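Local coordinates for hypothetical protein (Ruminococcus gnavus, PDB 4GL6) that is of unknown function and belongs to the DUF5037 family, in the gut bacterium Ruminococcus gnavus, at residues L128-N133 and M220-D225. Residues are numbered along the deposited sequence; the frame is centred on the assembly and turned at random.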
ATOM      1  N   LEU A 128       2.580   8.094  16.920  1.00 58.97           N
ATOM      2  CA  LEU A 128       1.143   8.343  16.879  1.00 57.65           C
ATOM      3  C   LEU A 128       0.347   7.039  17.032  1.00 55.80           C
ATOM      4  O   LEU A 128      -0.618   6.995  17.793  1.00 55.27           O
ATOM      5  CB  LEU A 128       0.736   9.100  15.606  1.00 58.41           C
ATOM      6  CG  LEU A 128       0.765  10.632  15.624  1.00 62.37           C
ATOM      7  CD1 LEU A 128       2.026  11.270  16.223  1.00 77.32           C
ATOM      8  CD2 LEU A 128       0.542  11.082  14.189  1.00 63.19           C
ATOM      9  N   CYS A 129       0.785   5.983  16.352  1.00 53.02           N
ATOM     10  CA  CYS A 129       0.078   4.690  16.399  1.00 53.90           C
ATOM     11  C   CYS A 129       0.153   3.978  17.737  1.00 54.43           C
ATOM     12  O   CYS A 129      -0.859   3.454  18.190  1.00 54.21           O
ATOM     13  CB  CYS A 129       0.562   3.738  15.296  1.00 52.30           C
ATOM     14  SG  CYS A 129       0.168   4.294  13.624  1.00 50.51           S
ATOM     15  N   ASN A 130       1.328   4.000  18.366  1.00 52.38           N
ATOM     16  CA  ASN A 130       1.578   3.254  19.598  1.00 52.69           C
ATOM     17  C   ASN A 130       1.295   4.040  20.894  1.00 55.45           C
ATOM     18  O   ASN A 130       2.229   4.435  21.594  1.00 61.31           O
ATOM     19  CB  ASN A 130       3.036   2.732  19.568  1.00 52.78           C
ATOM     20  CG  ASN A 130       3.352   1.893  18.332  1.00 54.13           C
ATOM     21  OD1 ASN A 130       2.457   1.518  17.540  1.00 52.02           O
ATOM     22  ND2 ASN A 130       4.630   1.552  18.185  1.00 51.79           N
ATOM     23  N   GLN A 131       0.027   4.272  21.232  1.00 54.62           N
ATOM     24  CA  GLN A 131      -0.303   5.015  22.472  1.00 57.30           C
ATOM     25  C   GLN A 131      -0.208   4.173  23.760  1.00 57.89           C
ATOM     26  O   GLN A 131       0.280   4.660  24.783  1.00 59.95           O
ATOM     27  CB  GLN A 131      -1.680   5.701  22.377  1.00 59.18           C
ATOM     28  CG  GLN A 131      -1.787   6.779  21.301  1.00 59.11           C
ATOM     29  CD  GLN A 131      -0.901   7.997  21.583  1.00 59.03           C
ATOM     30  OE1 GLN A 131      -0.042   8.353  20.773  1.00 60.00           O
ATOM     31  NE2 GLN A 131      -1.078   8.608  22.748  1.00 57.88           N
ATOM     32  N   SER A 132      -0.695   2.934  23.722  1.00 55.39           N
ATOM     33  CA  SER A 132      -0.679   2.038  24.905  1.00 55.73           C
ATOM     34  C   SER A 132      -1.018   0.632  24.507  1.00 54.74           C
ATOM     35  O   SER A 132      -1.372   0.405  23.346  1.00 52.95           O
ATOM     36  CB  SER A 132      -1.673   2.504  25.997  1.00 57.65           C
ATOM     37  OG  SER A 132      -3.021   2.466  25.567  1.00 55.60           O
ATOM     38  N   ASN A 133      -0.928  -0.318  25.447  1.00 56.51           N
ATOM     39  CA  ASN A 133      -1.293  -1.727  25.142  1.00 55.43           C
ATOM     40  C   ASN A 133      -2.771  -1.941  24.800  1.00 54.07           C
ATOM     41  O   ASN A 133      -3.089  -3.002  24.272  1.00 52.73           O
ATOM     42  CB  ASN A 133      -0.915  -2.689  26.270  1.00 56.63           C
ATOM     43  CG  ASN A 133       0.567  -2.709  26.576  1.00 57.64           C
ATOM     44  OD1 ASN A 133       1.419  -2.424  25.724  1.00 56.79           O
ATOM     45  ND2 ASN A 133       0.883  -3.094  27.798  1.00 57.99           N
HETATM   46  N   MSE A 220       1.976  -9.406  13.065  1.00 42.93           N
HETATM   47  CA  MSE A 220       2.867  -9.268  14.234  1.00 43.87           C
HETATM   48  C   MSE A 220       2.087  -8.266  15.055  1.00 45.50           C
HETATM   49  O   MSE A 220       1.910  -7.113  14.628  1.00 42.33           O
HETATM   50  CB  MSE A 220       4.260  -8.751  13.903  1.00 41.99           C
HETATM   51  CG  MSE A 220       5.113  -8.570  15.161  1.00 44.31           C
HETATM   52 SE   MSE A 220       6.999  -8.387  14.818  0.75 42.22          SE
HETATM   53  CE  MSE A 220       7.440 -10.162  14.185  1.00 45.46           C
ATOM     54  N   ARG A 221       1.587  -8.726  16.197  1.00 49.30           N
ATOM     55  CA  ARG A 221       0.738  -7.910  17.053  1.00 50.28           C
ATOM     56  C   ARG A 221       1.531  -6.938  17.863  1.00 52.87           C
ATOM     57  O   ARG A 221       2.738  -7.081  18.022  1.00 57.90           O
ATOM     58  CB  ARG A 221      -0.112  -8.780  17.981  1.00 52.35           C
ATOM     59  CG  ARG A 221      -1.065  -9.634  17.192  1.00 53.56           C
ATOM     60  CD  ARG A 221      -1.945 -10.484  18.073  1.00 55.51           C
ATOM     61  NE  ARG A 221      -2.882 -11.216  17.239  1.00 52.73           N
ATOM     62  CZ  ARG A 221      -3.968 -10.698  16.661  1.00 55.92           C
ATOM     63  NH1 ARG A 221      -4.307  -9.405  16.811  1.00 62.40           N
ATOM     64  NH2 ARG A 221      -4.729 -11.484  15.898  1.00 56.14           N
ATOM     65  N   TYR A 222       0.806  -5.954  18.385  1.00 55.91           N
ATOM     66  CA  TYR A 222       1.343  -4.920  19.226  1.00 54.79           C
ATOM     67  C   TYR A 222       1.989  -5.557  20.447  1.00 59.21           C
ATOM     68  O   TYR A 222       1.381  -6.431  21.085  1.00 59.34           O
ATOM     69  CB  TYR A 222       0.217  -3.965  19.631  1.00 52.81           C
ATOM     70  CG  TYR A 222       0.693  -2.741  20.311  1.00 53.00           C
ATOM     71  CD1 TYR A 222       1.108  -1.629  19.567  1.00 54.41           C
ATOM     72  CD2 TYR A 222       0.760  -2.680  21.700  1.00 54.84           C
ATOM     73  CE1 TYR A 222       1.563  -0.487  20.196  1.00 54.00           C
ATOM     74  CE2 TYR A 222       1.213  -1.535  22.334  1.00 56.22           C
ATOM     75  CZ  TYR A 222       1.618  -0.447  21.577  1.00 55.23           C
ATOM     76  OH  TYR A 222       2.062   0.679  22.209  1.00 58.89           O
ATOM     77  N   GLY A 223       3.233  -5.141  20.724  1.00 62.83           N
ATOM     78  CA  GLY A 223       3.995  -5.658  21.858  1.00 63.31           C
ATOM     79  C   GLY A 223       4.468  -7.100  21.734  1.00 62.61           C
ATOM     80  O   GLY A 223       4.783  -7.726  22.738  1.00 66.83           O
ATOM     81  N   SER A 224       4.510  -7.626  20.511  1.00 63.08           N
ATOM     82  CA  SER A 224       4.949  -8.983  20.220  1.00 62.62           C
ATOM     83  C   SER A 224       6.160  -8.906  19.284  1.00 60.17           C
ATOM     84  O   SER A 224       6.177  -8.100  18.364  1.00 57.13           O
ATOM     85  CB  SER A 224       3.814  -9.750  19.552  1.00 62.24           C
ATOM     86  OG  SER A 224       4.181 -11.089  19.315  1.00 68.24           O
ATOM     87  N   ASP A 225       7.164  -9.741  19.531  1.00 63.42           N
ATOM     88  CA  ASP A 225       8.377  -9.785  18.709  1.00 68.94           C
ATOM     89  C   ASP A 225       8.342 -10.847  17.614  1.00 65.63           C
ATOM     90  O   ASP A 225       9.274 -10.922  16.817  1.00 68.83           O
ATOM     91  CB  ASP A 225       9.613  -9.950  19.619  1.00 74.38           C
ATOM     92  CG  ASP A 225       9.864  -8.714  20.501  1.00 83.02           C
ATOM     93  OD1 ASP A 225       9.368  -7.600  20.197  1.00 84.38           O
ATOM     94  OD2 ASP A 225      10.580  -8.851  21.508  1.00 97.15           O
TER
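Tyr222 reaches across to the loop 130-133 with its ring set between two asparagine side chains, Asn130 at the CE1 edge and Asn133 at the CE2 edge. The Asn130 amide stands nearly upright to the ring, the planes 81° apart. Its OD1 lies 3.4 Å from Tyr222 CE1. CB of the same asparagine sits in the ring plane, 3.5 Å from Tyr222 OH. Asn133 approaches at about a right angle and lays OD1 near the ring plane, 3.5 Å from Tyr222 CE2. The backbone carbonyl of Ser132 comes in obliquely, its O 3.4 Å from Tyr222 CE2. Tyr222 sets CG anti to its own backbone N (chi1 -170°), which carries the phenol from its turn to the other loop. These meetings are van der Waals and carbon-to-oxygen contacts; Asn130 ND2 is bonded instead to the Gly172 carbonyl and Ser132 OG to the Asp135 backbone N. Tyr136 stacks on the Tyr222 ring, and Gln174 OE1 accepts the Tyr222 backbone N-H. With an alanine here, Tyr136 is likely to lose its stacking partner and a gap would probably open between the loops. The contact joins, at the surface, the loop leaving helix 122-129 to a type II beta turn that follows edge strand 215-220 of the mixed sheet, closed by the Ser224 N to Arg221 O hydrogen bond, with Tyr222 second and Gly223, at positive phi, third, as is common there.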